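Local coordinates for periplasmic binding protein (Mycobacterium smegmatis, PDB 4MDY) that probably captures an iron complex outside the cell membrane as the solute-binding lipoprotein of an ABC transporter, at residues L178-T183 with D228-T233. Residues are numbered along the deposited sequence; the frame is centred on the assembly and turned at random.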
ATOM      1  N   LEU A 178       0.743 -13.206  11.773  1.00 23.36           N
ATOM      2  CA  LEU A 178      -0.527 -12.682  11.286  1.00 21.06           C
ATOM      3  C   LEU A 178      -0.431 -11.165  11.225  1.00 19.12           C
ATOM      4  O   LEU A 178       0.180 -10.531  12.094  1.00 19.45           O
ATOM      5  CB  LEU A 178      -1.688 -13.091  12.197  1.00 22.06           C
ATOM      6  CG  LEU A 178      -2.138 -14.557  12.181  1.00 24.72           C
ATOM      7  CD1 LEU A 178      -3.094 -14.824  13.334  1.00 24.23           C
ATOM      8  CD2 LEU A 178      -2.798 -14.918  10.859  1.00 26.07           C
ATOM      9  N   LEU A 179      -1.038 -10.601  10.184  1.00 17.49           N
ATOM     10  CA  LEU A 179      -1.096  -9.174   9.975  1.00 17.56           C
ATOM     11  C   LEU A 179      -2.540  -8.719  10.155  1.00 17.00           C
ATOM     12  O   LEU A 179      -3.411  -9.034   9.337  1.00 15.64           O
ATOM     13  CB  LEU A 179      -0.597  -8.824   8.575  1.00 17.75           C
ATOM     14  CG  LEU A 179      -0.602  -7.340   8.225  1.00 19.67           C
ATOM     15  CD1 LEU A 179       0.343  -6.583   9.150  1.00 20.08           C
ATOM     16  CD2 LEU A 179      -0.219  -7.131   6.768  1.00 21.04           C
ATOM     17  N   LEU A 180      -2.769  -7.956  11.220  1.00 17.36           N
ATOM     18  CA  LEU A 180      -4.109  -7.662  11.705  1.00 15.49           C
ATOM     19  C   LEU A 180      -4.408  -6.176  11.650  1.00 15.03           C
ATOM     20  O   LEU A 180      -3.505  -5.353  11.741  1.00 16.63           O
ATOM     21  CB  LEU A 180      -4.258  -8.159  13.149  1.00 15.70           C
ATOM     22  CG  LEU A 180      -3.906  -9.639  13.392  1.00 17.01           C
ATOM     23  CD1 LEU A 180      -4.070  -9.999  14.857  1.00 18.91           C
ATOM     24  CD2 LEU A 180      -4.758 -10.552  12.522  1.00 17.38           C
ATOM     25  N   GLY A 181      -5.686  -5.845  11.509  1.00 15.57           N
ATOM     26  CA  GLY A 181      -6.129  -4.460  11.511  1.00 16.24           C
ATOM     27  C   GLY A 181      -6.011  -3.864  12.902  1.00 17.82           C
ATOM     28  O   GLY A 181      -6.054  -4.580  13.903  1.00 19.48           O
ATOM     29  N   GLY A 182      -5.852  -2.546  12.957  1.00 16.80           N
ATOM     30  CA  GLY A 182      -5.635  -1.839  14.222  1.00 17.10           C
ATOM     31  C   GLY A 182      -6.895  -1.627  15.043  1.00 18.85           C
ATOM     32  O   GLY A 182      -6.814  -1.218  16.201  1.00 23.26           O
ATOM     33  N   THR A 183      -8.055  -1.876  14.436  1.00 18.51           N
ATOM     34  CA  THR A 183      -9.346  -1.795  15.119  1.00 19.50           C
ATOM     35  C   THR A 183     -10.158  -3.081  14.918  1.00 20.67           C
ATOM     36  O   THR A 183     -10.001  -3.787  13.913  1.00 21.98           O
ATOM     37  CB  THR A 183     -10.164  -0.585  14.623  1.00 22.46           C
ATOM     38  OG1 THR A 183     -10.413  -0.706  13.218  1.00 23.67           O
ATOM     39  CG2 THR A 183      -9.415   0.722  14.881  1.00 23.33           C
ATOM     40  N   ASP A 228       2.970 -17.074  16.245  1.00 23.08           N
ATOM     41  CA  ASP A 228       4.104 -16.717  17.094  1.00 22.25           C
ATOM     42  C   ASP A 228       4.219 -15.200  17.309  1.00 22.71           C
ATOM     43  O   ASP A 228       4.772 -14.753  18.309  1.00 23.09           O
ATOM     44  CB  ASP A 228       5.396 -17.243  16.476  1.00 23.28           C
ATOM     45  CG  ASP A 228       5.421 -18.756  16.404  1.00 26.37           C
ATOM     46  OD1 ASP A 228       5.152 -19.399  17.447  1.00 26.46           O
ATOM     47  OD2 ASP A 228       5.690 -19.305  15.312  1.00 27.32           O
ATOM     48  N   VAL A 229       3.710 -14.423  16.357  1.00 21.31           N
ATOM     49  CA  VAL A 229       3.714 -12.971  16.445  1.00 20.46           C
ATOM     50  C   VAL A 229       2.469 -12.418  15.751  1.00 20.22           C
ATOM     51  O   VAL A 229       2.086 -12.894  14.681  1.00 19.81           O
ATOM     52  CB  VAL A 229       5.009 -12.364  15.833  1.00 20.40           C
ATOM     53  CG1 VAL A 229       5.189 -12.770  14.374  1.00 20.13           C
ATOM     54  CG2 VAL A 229       5.026 -10.845  15.957  1.00 20.06           C
ATOM     55  N   LEU A 230       1.827 -11.440  16.387  1.00 19.21           N
ATOM     56  CA  LEU A 230       0.697 -10.726  15.796  1.00 18.72           C
ATOM     57  C   LEU A 230       1.125  -9.295  15.541  1.00 19.48           C
ATOM     58  O   LEU A 230       1.636  -8.622  16.435  1.00 21.95           O
ATOM     59  CB  LEU A 230      -0.521 -10.722  16.727  1.00 19.00           C
ATOM     60  CG  LEU A 230      -1.002 -12.067  17.256  1.00 18.84           C
ATOM     61  CD1 LEU A 230      -2.212 -11.847  18.149  1.00 18.48           C
ATOM     62  CD2 LEU A 230      -1.337 -13.026  16.125  1.00 20.05           C
ATOM     63  N   ILE A 231       0.907  -8.837  14.314  1.00 19.83           N
ATOM     64  CA  ILE A 231       1.232  -7.481  13.915  1.00 17.37           C
ATOM     65  C   ILE A 231      -0.083  -6.750  13.746  1.00 16.28           C
ATOM     66  O   ILE A 231      -0.808  -6.986  12.793  1.00 16.11           O
ATOM     67  CB  ILE A 231       2.047  -7.470  12.599  1.00 17.28           C
ATOM     68  CG1 ILE A 231       3.280  -8.372  12.731  1.00 17.77           C
ATOM     69  CG2 ILE A 231       2.455  -6.053  12.232  1.00 17.88           C
ATOM     70  CD1 ILE A 231       3.940  -8.716  11.415  1.00 18.28           C
ATOM     71  N   TRP A 232      -0.406  -5.891  14.705  1.00 16.96           N
ATOM     72  CA  TRP A 232      -1.632  -5.105  14.644  1.00 17.38           C
ATOM     73  C   TRP A 232      -1.294  -3.743  14.056  1.00 16.87           C
ATOM     74  O   TRP A 232      -0.427  -3.035  14.579  1.00 17.64           O
ATOM     75  CB  TRP A 232      -2.214  -4.907  16.034  1.00 16.24           C
ATOM     76  CG  TRP A 232      -2.472  -6.156  16.811  1.00 16.17           C
ATOM     77  CD1 TRP A 232      -1.562  -6.881  17.536  1.00 17.58           C
ATOM     78  CD2 TRP A 232      -3.730  -6.815  16.974  1.00 15.31           C
ATOM     79  NE1 TRP A 232      -2.179  -7.952  18.135  1.00 16.58           N
ATOM     80  CE2 TRP A 232      -3.510  -7.939  17.805  1.00 15.97           C
ATOM     81  CE3 TRP A 232      -5.024  -6.573  16.494  1.00 15.30           C
ATOM     82  CZ2 TRP A 232      -4.537  -8.806  18.177  1.00 15.01           C
ATOM     83  CZ3 TRP A 232      -6.047  -7.431  16.870  1.00 13.62           C
ATOM     84  CH2 TRP A 232      -5.796  -8.538  17.706  1.00 15.39           C
ATOM     85  N   THR A 233      -1.981  -3.358  12.985  1.00 16.99           N
ATOM     86  CA  THR A 233      -1.657  -2.115  12.295  1.00 16.18           C
ATOM     87  C   THR A 233      -2.389  -0.937  12.941  1.00 16.76           C
ATOM     88  O   THR A 233      -3.192  -0.242  12.311  1.00 15.30           O
ATOM     89  CB  THR A 233      -1.926  -2.208  10.783  1.00 15.99           C
ATOM     90  OG1 THR A 233      -3.299  -2.544  10.547  1.00 16.94           O
ATOM     91  CG2 THR A 233      -1.007  -3.276  10.162  1.00 16.32           C
TER
HETATM   92  O   HOH W   1      -5.820  -1.148  10.426  1.00 25.03           O
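Leu-180 lays its CD1 methyl over one face of the Trp-232 indole, 3.5 Å from the centroid of the six-membered ring and only 8° off its normal, a CH-pi contact. Paired in register on parallel strands, the two side chains leave the same face of the sheet, and with CG anti to the carbonyl carbon in both (chi1 near -55°) they lean the same way. The branched end of a leucine suits this place because it offers a methyl whose C-H bonds can point into the pi face. The edge of the ring meets the carbonyl oxygen of Gly-181, 3.4 Å from Trp-232 CE3. On the same face Leu-178 and Leu-230 run alongside each other in the same direction, with CD1 of Leu-178 3.8 Å from CD2 of Leu-230.

The other face carries Leu-179, whose CG is anti to the backbone N; its CD1 touches both CG2 of Ile-231 and CG2 of Thr-233, the latter at 3.7 Å. Between the two layers, Leu-178 N donates to Val-229 O, Ile-231 N to Leu-178 O, and Leu-180 N to Ile-231 O at 2.7 Å, nearly straight at 170°. Leu-180 O receives Thr-233 N at 2.8 Å. Beyond Leu-180, a water accepts from Gly-182 N at 2.9 Å and joins it to the polar Thr-233 OG1. Glycine suits position 182, where a CB would clash with Thr-233 O.

Strands 176-181 and 229-233 are the central pair of a four-stranded parallel sheet in an alpha/beta lobe, as in other solute-binding proteins of this family, flanked by 207-208 and 260-262. Leu-224 of helix 220-224 packs on Leu-180, Leu-230 and Trp-232, while Phe-262 stacks on the indole and Asn-260 OD1 accepts from its NE1. Across the sheet, Leu-290 of helix 279-294 packs against Ile-231.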